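FixK2 protein (Bradyrhizobium japonicum, PDB 4I2O) binds DNA and probably acts as a transcription regulator of the CRP/FNR superfamily, linked to nitrogen fixation. Local coordinates at residues K155-D169 and I219-A232. The protein carries 1 engineered substitution. Sequence-based numbering, arbitrary orientation.
Sequences KTAMERVATFLLEMD and IVLRNRQRLHNLDA. With nucleotides of chain D.
A leucine-rich helix-against-helix contact, closed at one end by the salt bridge Asp169-Arg224, packs helix 157-169 against the C-terminal strand and short helix of the DNA-binding domain. The axes of the segments 157-169 and 224-228 approach to 9.8 Å, with their N-to-C directions 141° apart. Leu227 of the short helix wedges its two methyls between Ala162, Leu165 and Leu166: its CG lies anti to the backbone N (chi1 -166°), which carries CD2 to 3.6 Å from Leu165 CB while CD1 rests on Ala162 CB. Leu166 and Leu227 lie side by side, running in opposite senses, and Leu166 sets its CD1 over one face of the His228 ring, a CH-pi contact with CD1 4.0 Å from the centroid. Strand 219-221 adds Leu221, whose CD1 lies 3.6 Å from Asp169 CB.

The fold is the winged helix-turn-helix of CRP/FNR proteins: helices 184-191 and 195-207 make the helix-turn-helix, strands 177-179, 211-213 and 218-221 the small antiparallel sheet, and this contact ties helix 157-169 to that sheet and the chain after it. Leu165 and Leu230 also touch Leu205 of helix 195-207. At the DNA end, Thr156 and Glu159 form a capping box, and Ala157 N donates to OP1 of DA18 of chain D at 2.7 Å.

Arg224 meets the Asp169 carboxylate with two nitrogens, one to each oxygen: NE reaches OD1 at 2.7 Å, nearly straight but from above the carboxylate plane, and NH2 meets OD2 at 2.8 Å on its syn side. The carboxylate and guanidinium planes are 53° apart. A methionine in place of Arg224 would probably leave the Asp169 carboxylate without its charge partner and freer to turn. Beyond the short helix, Ala232 CB packs 3.6 Å from Glu159 CD.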
ATOM      1  N   LYS A 155       4.266  12.139  -5.160  1.00 17.70           N
ATOM      2  CA  LYS A 155       4.523  13.400  -4.444  1.00 15.99           C
ATOM      3  C   LYS A 155       5.983  13.850  -4.624  1.00 18.86           C
ATOM      4  O   LYS A 155       6.877  13.023  -4.843  1.00 16.35           O
ATOM      5  CB  LYS A 155       4.187  13.314  -2.902  1.00 14.03           C
ATOM      6  CG  LYS A 155       2.672  13.367  -2.689  1.00 19.03           C
ATOM      7  CD  LYS A 155       2.359  13.392  -1.160  1.00 16.59           C
ATOM      8  CE  LYS A 155       0.827  13.466  -0.945  1.00 20.50           C
ATOM      9  NZ  LYS A 155       0.537  13.666   0.564  1.00 21.90           N
ATOM     10  N   THR A 156       6.215  15.154  -4.614  1.00 17.27           N
ATOM     11  CA  THR A 156       7.613  15.634  -4.727  1.00 18.68           C
ATOM     12  C   THR A 156       8.307  15.382  -3.396  1.00 20.74           C
ATOM     13  O   THR A 156       7.694  15.032  -2.361  1.00 17.24           O
ATOM     14  CB  THR A 156       7.664  17.117  -5.018  1.00 17.74           C
ATOM     15  OG1 THR A 156       7.118  17.777  -3.879  1.00 16.62           O
ATOM     16  CG2 THR A 156       6.796  17.509  -6.246  1.00 19.92           C
ATOM     17  N   ALA A 157       9.608  15.548  -3.357  1.00 18.66           N
ATOM     18  CA  ALA A 157      10.327  15.288  -2.087  1.00 17.18           C
ATOM     19  C   ALA A 157       9.766  16.201  -0.971  1.00 16.80           C
ATOM     20  O   ALA A 157       9.527  15.796   0.174  1.00 17.94           O
ATOM     21  CB  ALA A 157      11.848  15.561  -2.312  1.00 18.69           C
ATOM     22  N   MET A 158       9.539  17.461  -1.280  1.00 18.26           N
ATOM     23  CA  MET A 158       9.009  18.343  -0.223  1.00 20.88           C
ATOM     24  C   MET A 158       7.601  17.972   0.230  1.00 18.72           C
ATOM     25  O   MET A 158       7.285  17.966   1.439  1.00 17.82           O
ATOM     26  CB  MET A 158       9.059  19.789  -0.651  1.00 18.74           C
ATOM     27  CG  MET A 158       8.526  20.804   0.429  1.00 21.13           C
ATOM     28  SD  MET A 158       9.434  20.777   2.037  1.00 24.57           S
ATOM     29  CE  MET A 158      10.833  21.765   1.477  1.00 28.73           C
ATOM     30  N   GLU A 159       6.737  17.643  -0.719  1.00 16.04           N
ATOM     31  CA  GLU A 159       5.409  17.109  -0.324  1.00 16.44           C
ATOM     32  C   GLU A 159       5.458  15.895   0.543  1.00 15.90           C
ATOM     33  O   GLU A 159       4.594  15.711   1.459  1.00 17.53           O
ATOM     34  CB  GLU A 159       4.594  16.822  -1.636  1.00 15.47           C
ATOM     35  CG  GLU A 159       4.213  18.069  -2.399  1.00 16.61           C
ATOM     36  CD  GLU A 159       3.708  17.728  -3.817  1.00 18.04           C
ATOM     37  OE1 GLU A 159       3.969  16.571  -4.298  1.00 20.34           O
ATOM     38  OE2 GLU A 159       3.209  18.652  -4.511  1.00 21.34           O
ATOM     39  N   ARG A 160       6.401  14.984   0.275  1.00 14.78           N
ATOM     40  CA  ARG A 160       6.547  13.798   1.100  1.00 17.12           C
ATOM     41  C   ARG A 160       6.980  14.170   2.491  1.00 13.97           C
ATOM     42  O   ARG A 160       6.462  13.622   3.472  1.00 14.70           O
ATOM     43  CB  ARG A 160       7.593  12.824   0.527  1.00 12.74           C
ATOM     44  CG  ARG A 160       7.238  12.314  -0.908  1.00 12.61           C
ATOM     45  CD  ARG A 160       8.348  11.449  -1.465  1.00 14.70           C
ATOM     46  NE  ARG A 160       7.975  11.201  -2.907  1.00 16.77           N
ATOM     47  CZ  ARG A 160       8.297  10.113  -3.607  1.00 15.73           C
ATOM     48  NH1 ARG A 160       9.003   9.120  -3.067  1.00 18.95           N
ATOM     49  NH2 ARG A 160       7.892  10.023  -4.896  1.00 15.51           N
ATOM     50  N   VAL A 161       7.944  15.056   2.594  1.00 15.08           N
ATOM     51  CA  VAL A 161       8.407  15.429   3.942  1.00 15.71           C
ATOM     52  C   VAL A 161       7.355  16.180   4.749  1.00 15.08           C
ATOM     53  O   VAL A 161       7.167  15.923   5.950  1.00 19.79           O
ATOM     54  CB  VAL A 161       9.723  16.275   3.828  1.00 15.30           C
ATOM     55  CG1 VAL A 161      10.139  16.868   5.238  1.00 16.98           C
ATOM     56  CG2 VAL A 161      10.868  15.330   3.333  1.00 16.23           C
ATOM     57  N   ALA A 162       6.613  17.057   4.099  1.00 19.85           N
ATOM     58  CA  ALA A 162       5.562  17.772   4.799  1.00 20.34           C
ATOM     59  C   ALA A 162       4.473  16.779   5.211  1.00 20.46           C
ATOM     60  O   ALA A 162       3.925  16.889   6.306  1.00 20.92           O
ATOM     61  CB  ALA A 162       4.988  18.845   3.906  1.00 20.70           C
ATOM     62  N   THR A 163       4.152  15.823   4.336  1.00 16.42           N
ATOM     63  CA  THR A 163       3.147  14.794   4.737  1.00 16.86           C
ATOM     64  C   THR A 163       3.629  14.077   6.000  1.00 19.99           C
ATOM     65  O   THR A 163       2.871  13.909   6.955  1.00 18.96           O
ATOM     66  CB  THR A 163       2.925  13.759   3.628  1.00 18.48           C
ATOM     67  OG1 THR A 163       2.430  14.477   2.525  1.00 21.00           O
ATOM     68  CG2 THR A 163       1.828  12.716   4.068  1.00 18.82           C
ATOM     69  N   PHE A 164       4.890  13.653   5.987  1.00 16.94           N
ATOM     70  CA  PHE A 164       5.481  12.906   7.081  1.00 20.16           C
ATOM     71  C   PHE A 164       5.409  13.722   8.357  1.00 18.25           C
ATOM     72  O   PHE A 164       4.976  13.214   9.428  1.00 17.32           O
ATOM     73  CB  PHE A 164       6.935  12.568   6.754  1.00 17.37           C
ATOM     74  CG  PHE A 164       7.733  12.106   7.960  1.00 18.92           C
ATOM     75  CD1 PHE A 164       7.600  10.761   8.405  1.00 18.48           C
ATOM     76  CD2 PHE A 164       8.592  12.966   8.607  1.00 17.70           C
ATOM     77  CE1 PHE A 164       8.319  10.281   9.495  1.00 23.70           C
ATOM     78  CE2 PHE A 164       9.342  12.527   9.760  1.00 19.52           C
ATOM     79  CZ  PHE A 164       9.202  11.157  10.182  1.00 22.04           C
ATOM     80  N   LEU A 165       5.856  14.975   8.331  1.00 16.75           N
ATOM     81  CA  LEU A 165       5.826  15.811   9.568  1.00 18.77           C
ATOM     82  C   LEU A 165       4.416  15.982  10.134  1.00 20.55           C
ATOM     83  O   LEU A 165       4.182  15.911  11.342  1.00 21.11           O
ATOM     84  CB  LEU A 165       6.350  17.181   9.264  1.00 19.62           C
ATOM     85  CG  LEU A 165       7.856  17.215   9.012  1.00 19.76           C
ATOM     86  CD1 LEU A 165       8.313  18.551   8.345  1.00 21.24           C
ATOM     87  CD2 LEU A 165       8.675  16.872  10.287  1.00 19.07           C
ATOM     88  N   LEU A 166       3.448  16.210   9.265  1.00 19.12           N
ATOM     89  CA  LEU A 166       2.065  16.265   9.720  1.00 18.78           C
ATOM     90  C   LEU A 166       1.518  14.963  10.309  1.00 21.69           C
ATOM     91  O   LEU A 166       0.775  14.997  11.298  1.00 20.32           O
ATOM     92  CB  LEU A 166       1.161  16.782   8.595  1.00 21.14           C
ATOM     93  CG  LEU A 166       1.378  18.260   8.162  1.00 24.05           C
ATOM     94  CD1 LEU A 166       0.682  18.436   6.801  1.00 28.99           C
ATOM     95  CD2 LEU A 166       0.820  19.233   9.180  1.00 27.25           C
ATOM     96  N   GLU A 167       1.859  13.827   9.690  1.00 18.72           N
ATOM     97  CA  GLU A 167       1.478  12.524  10.239  1.00 17.26           C
ATOM     98  C   GLU A 167       2.112  12.339  11.627  1.00 20.17           C
ATOM     99  O   GLU A 167       1.450  11.897  12.610  1.00 17.81           O
ATOM    100  CB  GLU A 167       1.942  11.398   9.305  1.00 20.32           C
ATOM    101  CG  GLU A 167       1.527  10.043   9.864  1.00 19.42           C
ATOM    102  CD  GLU A 167       2.018   8.861   9.072  1.00 21.33           C
ATOM    103  OE1 GLU A 167       2.947   8.964   8.230  1.00 17.04           O
ATOM    104  OE2 GLU A 167       1.461   7.785   9.291  1.00 20.70           O
ATOM    105  N   MET A 168       3.406  12.595  11.719  1.00 17.30           N
ATOM    106  CA  MET A 168       4.050  12.443  13.054  1.00 19.20           C
ATOM    107  C   MET A 168       3.532  13.416  14.103  1.00 21.56           C
ATOM    108  O   MET A 168       3.426  13.060  15.283  1.00 22.68           O
ATOM    109  CB  MET A 168       5.535  12.672  12.895  1.00 19.94           C
ATOM    110  CG  MET A 168       6.298  11.590  12.106  1.00 21.25           C
ATOM    111  SD  MET A 168       6.138   9.912  12.803  1.00 25.11           S
ATOM    112  CE  MET A 168       4.908   9.165  11.740  1.00 30.19           C
ATOM    113  N   ASP A 169       3.240  14.662  13.724  1.00 20.79           N
ATOM    114  CA  ASP A 169       2.647  15.601  14.655  1.00 25.77           C
ATOM    115  C   ASP A 169       1.299  15.064  15.202  1.00 25.56           C
ATOM    116  O   ASP A 169       1.007  15.119  16.380  1.00 22.56           O
ATOM    117  CB  ASP A 169       2.450  16.946  13.961  1.00 24.58           C
ATOM    118  CG  ASP A 169       1.831  17.999  14.886  1.00 29.54           C
ATOM    119  OD1 ASP A 169       0.646  18.320  14.712  1.00 29.32           O
ATOM    120  OD2 ASP A 169       2.552  18.544  15.753  1.00 27.72           O
ATOM    121  N   ILE A 219      11.274  18.245  17.183  1.00 24.96           N
ATOM    122  CA  ILE A 219      10.820  19.200  16.164  1.00 20.83           C
ATOM    123  C   ILE A 219       9.515  19.808  16.620  1.00 27.83           C
ATOM    124  O   ILE A 219       8.670  19.097  17.158  1.00 31.31           O
ATOM    125  CB  ILE A 219      10.624  18.519  14.800  1.00 24.33           C
ATOM    126  CG1 ILE A 219      11.983  18.116  14.216  1.00 29.30           C
ATOM    127  CG2 ILE A 219       9.883  19.427  13.883  1.00 25.01           C
ATOM    128  CD1 ILE A 219      11.933  17.356  12.879  1.00 26.39           C
ATOM    129  N   VAL A 220       9.353  21.121  16.441  1.00 28.86           N
ATOM    130  CA  VAL A 220       8.127  21.802  16.888  1.00 26.26           C
ATOM    131  C   VAL A 220       7.599  22.419  15.613  1.00 31.43           C
ATOM    132  O   VAL A 220       8.291  23.236  14.993  1.00 32.36           O
ATOM    133  CB  VAL A 220       8.381  22.924  17.926  1.00 27.99           C
ATOM    134  CG1 VAL A 220       7.115  23.718  18.172  1.00 33.94           C
ATOM    135  CG2 VAL A 220       8.766  22.364  19.276  1.00 32.62           C
ATOM    136  N   LEU A 221       6.404  22.022  15.174  1.00 27.10           N
ATOM    137  CA  LEU A 221       5.809  22.680  14.003  1.00 29.24           C
ATOM    138  C   LEU A 221       5.274  24.040  14.416  1.00 35.32           C
ATOM    139  O   LEU A 221       4.437  24.150  15.318  1.00 34.38           O
ATOM    140  CB  LEU A 221       4.657  21.855  13.415  1.00 26.89           C
ATOM    141  CG  LEU A 221       5.040  20.455  13.009  1.00 26.19           C
ATOM    142  CD1 LEU A 221       3.784  19.814  12.343  1.00 33.21           C
ATOM    143  CD2 LEU A 221       6.210  20.560  11.981  1.00 31.06           C
ATOM    144  N   ARG A 222       5.753  25.077  13.753  1.00 29.00           N
ATOM    145  CA  ARG A 222       5.347  26.444  14.092  1.00 32.23           C
ATOM    146  C   ARG A 222       4.137  26.952  13.310  1.00 35.32           C
ATOM    147  O   ARG A 222       3.446  27.884  13.763  1.00 33.91           O
ATOM    148  CB  ARG A 222       6.512  27.421  13.873  1.00 39.08           C
ATOM    149  CG  ARG A 222       7.788  27.004  14.584  1.00 44.40           C
ATOM    150  CD  ARG A 222       8.505  28.196  15.148  1.00 55.14           C
ATOM    151  NE  ARG A 222       9.676  27.797  15.914  1.00 61.10           N
ATOM    152  CZ  ARG A 222       9.637  27.355  17.167  1.00 60.94           C
ATOM    153  NH1 ARG A 222       8.472  27.251  17.796  1.00 61.25           N
ATOM    154  NH2 ARG A 222      10.764  27.019  17.791  1.00 60.99           N
ATOM    155  N   ASN A 223       3.903  26.376  12.122  1.00 34.60           N
ATOM    156  CA  ASN A 223       2.730  26.735  11.321  1.00 34.12           C
ATOM    157  C   ASN A 223       2.252  25.512  10.552  1.00 35.52           C
ATOM    158  O   ASN A 223       2.808  25.201   9.478  1.00 34.78           O
ATOM    159  CB  ASN A 223       3.095  27.831  10.335  1.00 41.76           C
ATOM    160  CG  ASN A 223       1.871  28.449   9.662  1.00 47.68           C
ATOM    161  OD1 ASN A 223       0.833  27.803   9.477  1.00 50.83           O
ATOM    162  ND2 ASN A 223       1.989  29.718   9.315  1.00 53.50           N
ATOM    163  N   ARG A 224       1.256  24.796  11.096  1.00 35.67           N
ATOM    164  CA  ARG A 224       0.791  23.577  10.450  1.00 31.96           C
ATOM    165  C   ARG A 224       0.099  23.923   9.136  1.00 28.64           C
ATOM    166  O   ARG A 224       0.185  23.165   8.186  1.00 28.25           O
ATOM    167  CB  ARG A 224      -0.144  22.766  11.376  1.00 35.23           C
ATOM    168  CG  ARG A 224       0.577  22.284  12.651  1.00 37.41           C
ATOM    169  CD  ARG A 224      -0.384  21.659  13.695  1.00 45.48           C
ATOM    170  NE  ARG A 224       0.364  21.012  14.764  1.00 44.10           N
ATOM    171  CZ  ARG A 224       1.023  21.684  15.718  1.00 52.51           C
ATOM    172  NH1 ARG A 224       1.004  23.017  15.716  1.00 54.46           N
ATOM    173  NH2 ARG A 224       1.705  21.036  16.666  1.00 50.53           N
ATOM    174  N   GLN A 225      -0.582  25.058   9.075  1.00 29.17           N
ATOM    175  CA  GLN A 225      -1.257  25.433   7.824  1.00 30.47           C
ATOM    176  C   GLN A 225      -0.261  25.605   6.685  1.00 33.41           C
ATOM    177  O   GLN A 225      -0.481  25.084   5.564  1.00 32.56           O
ATOM    178  CB  GLN A 225      -2.087  26.712   8.008  1.00 31.38           C
ATOM    179  CG  GLN A 225      -3.005  27.044   6.831  1.00 41.66           C
ATOM    180  CD  GLN A 225      -3.921  25.889   6.470  1.00 41.03           C
ATOM    181  OE1 GLN A 225      -4.727  25.431   7.305  1.00 41.32           O
ATOM    182  NE2 GLN A 225      -3.802  25.398   5.230  1.00 35.13           N
ATOM    183  N   ARG A 226       0.828  26.326   6.941  1.00 29.71           N
ATOM    184  CA  ARG A 226       1.825  26.488   5.880  1.00 30.89           C
ATOM    185  C   ARG A 226       2.388  25.165   5.442  1.00 31.75           C
ATOM    186  O   ARG A 226       2.688  24.959   4.270  1.00 31.44           O
ATOM    187  CB  ARG A 226       2.964  27.406   6.304  1.00 37.78           C
ATOM    188  CG  ARG A 226       2.624  28.880   6.168  1.00 51.44           C
ATOM    189  CD  ARG A 226       3.728  29.785   6.730  1.00 55.49           C
ATOM    190  NE  ARG A 226       4.917  29.826   5.884  1.00 58.72           N
ATOM    191  CZ  ARG A 226       6.122  30.149   6.336  1.00 58.42           C
ATOM    192  NH1 ARG A 226       6.293  30.437   7.636  1.00 52.99           N
ATOM    193  NH2 ARG A 226       7.152  30.161   5.498  1.00 57.51           N
ATOM    194  N   LEU A 227       2.561  24.248   6.387  1.00 29.55           N
ATOM    195  CA  LEU A 227       3.110  22.940   6.041  1.00 28.50           C
ATOM    196  C   LEU A 227       2.085  22.107   5.283  1.00 33.64           C
ATOM    197  O   LEU A 227       2.448  21.352   4.361  1.00 34.73           O
ATOM    198  CB  LEU A 227       3.587  22.199   7.320  1.00 26.13           C
ATOM    199  CG  LEU A 227       4.476  20.980   7.216  1.00 29.99           C
ATOM    200  CD1 LEU A 227       5.826  21.364   6.599  1.00 27.74           C
ATOM    201  CD2 LEU A 227       4.666  20.341   8.607  1.00 29.21           C
ATOM    202  N   HIS A 228       0.807  22.209   5.675  1.00 28.28           N
ATOM    203  CA  HIS A 228      -0.258  21.518   4.945  1.00 29.51           C
ATOM    204  C   HIS A 228      -0.264  22.042   3.510  1.00 31.90           C
ATOM    205  O   HIS A 228      -0.522  21.282   2.568  1.00 33.92           O
ATOM    206  CB  HIS A 228      -1.624  21.901   5.507  1.00 36.98           C
ATOM    207  CG  HIS A 228      -2.425  20.754   6.018  1.00 52.20           C
ATOM    208  ND1 HIS A 228      -3.067  19.865   5.183  1.00 56.43           N
ATOM    209  CD2 HIS A 228      -2.717  20.368   7.290  1.00 58.81           C
ATOM    210  CE1 HIS A 228      -3.708  18.970   5.920  1.00 66.70           C
ATOM    211  NE2 HIS A 228      -3.507  19.249   7.200  1.00 63.08           N
ATOM    212  N   ASN A 229      -0.019  23.335   3.319  1.00 29.22           N
ATOM    213  CA  ASN A 229       0.001  23.860   1.923  1.00 29.87           C
ATOM    214  C   ASN A 229       1.116  23.333   1.034  1.00 31.62           C
ATOM    215  O   ASN A 229       1.095  23.583  -0.189  1.00 31.71           O
ATOM    216  CB  ASN A 229       0.107  25.379   1.877  1.00 30.07           C
ATOM    217  CG  ASN A 229      -1.059  26.049   2.514  1.00 35.53           C
ATOM    218  OD1 ASN A 229      -2.110  25.430   2.716  1.00 31.86           O
ATOM    219  ND2 ASN A 229      -0.874  27.307   2.903  1.00 31.37           N
ATOM    220  N   LEU A 230       2.120  22.718   1.649  1.00 29.85           N
ATOM    221  CA  LEU A 230       3.247  22.162   0.916  1.00 32.48           C
ATOM    222  C   LEU A 230       3.048  20.686   0.657  1.00 29.69           C
ATOM    223  O   LEU A 230       3.860  20.072  -0.035  1.00 30.35           O
ATOM    224  CB  LEU A 230       4.539  22.336   1.713  1.00 27.98           C
ATOM    225  CG  LEU A 230       4.993  23.790   1.922  1.00 32.32           C
ATOM    226  CD1 LEU A 230       6.281  23.765   2.703  1.00 34.61           C
ATOM    227  CD2 LEU A 230       5.222  24.487   0.577  1.00 33.23           C
ATOM    228  N   ASP A 231       2.017  20.075   1.240  1.00 30.18           N
ATOM    229  CA  ASP A 231       1.780  18.725   0.871  1.00 31.75           C
ATOM    230  C   ASP A 231       0.945  18.870  -0.448  1.00 38.52           C
ATOM    231  O   ASP A 231       0.723  19.979  -0.957  1.00 45.23           O
ATOM    232  CB  ASP A 231       1.214  17.845   2.007  1.00 40.76           C
ATOM    233  CG  ASP A 231      -0.227  18.158   2.407  1.00 54.24           C
ATOM    234  OD1 ASP A 231      -1.034  18.670   1.586  1.00 56.81           O
ATOM    235  OD2 ASP A 231      -0.568  17.824   3.579  1.00 56.95           O
ATOM    236  N   ALA A 232       0.519  17.792  -1.033  1.00 42.06           N
ATOM    237  CA  ALA A 232      -0.242  17.990  -2.274  1.00 38.87           C
ATOM    238  C   ALA A 232      -1.700  17.770  -1.894  1.00 50.79           C
ATOM    239  O   ALA A 232      -1.973  16.960  -1.016  1.00 54.74           O
ATOM    240  CB  ALA A 232       0.209  16.991  -3.298  1.00 43.91           C
TER
ATOM    241  P    DA D  18      12.290  16.382  -5.959  1.00 29.30           P
ATOM    242  OP1  DA D  18      10.880  15.856  -5.716  1.00 34.52           O
ATOM    243  OP2  DA D  18      12.759  17.577  -5.320  1.00 28.43           O
ATOM    244  O5'  DA D  18      13.406  15.319  -5.549  1.00 25.54           O
ATOM    245  C5'  DA D  18      13.310  14.051  -6.235  1.00 25.53           C
ATOM    246  C4'  DA D  18      14.630  13.298  -6.205  1.00 21.80           C
ATOM    247  O4'  DA D  18      15.603  14.023  -7.061  1.00 23.56           O
ATOM    248  C3'  DA D  18      15.236  13.102  -4.801  1.00 18.26           C
ATOM    249  O3'  DA D  18      15.448  11.674  -4.768  1.00 21.21           O
ATOM    250  C2'  DA D  18      16.487  14.000  -4.916  1.00 19.42           C
ATOM    251  C1'  DA D  18      16.841  13.897  -6.385  1.00 18.32           C
ATOM    252  N9   DA D  18      17.696  15.048  -6.792  1.00 20.54           N
ATOM    253  C8   DA D  18      17.521  16.391  -6.496  1.00 24.60           C
ATOM    254  N7   DA D  18      18.441  17.172  -7.080  1.00 26.70           N
ATOM    255  C5   DA D  18      19.288  16.273  -7.727  1.00 21.57           C
ATOM    256  C6   DA D  18      20.442  16.424  -8.505  1.00 26.33           C
ATOM    257  N6   DA D  18      21.012  17.593  -8.774  1.00 27.67           N
ATOM    258  N1   DA D  18      20.969  15.312  -9.060  1.00 26.21           N
ATOM    259  C2   DA D  18      20.437  14.108  -8.852  1.00 26.59           C
ATOM    260  N3   DA D  18      19.342  13.834  -8.129  1.00 20.96           N
ATOM    261  C4   DA D  18      18.816  14.966  -7.595  1.00 22.15           C
TER
HETATM  262  O   HOH W   1       2.360  21.155  -3.675  1.00 41.82           O
HETATM  263  O   HOH W   2       5.071  19.757  16.386  1.00 26.84           O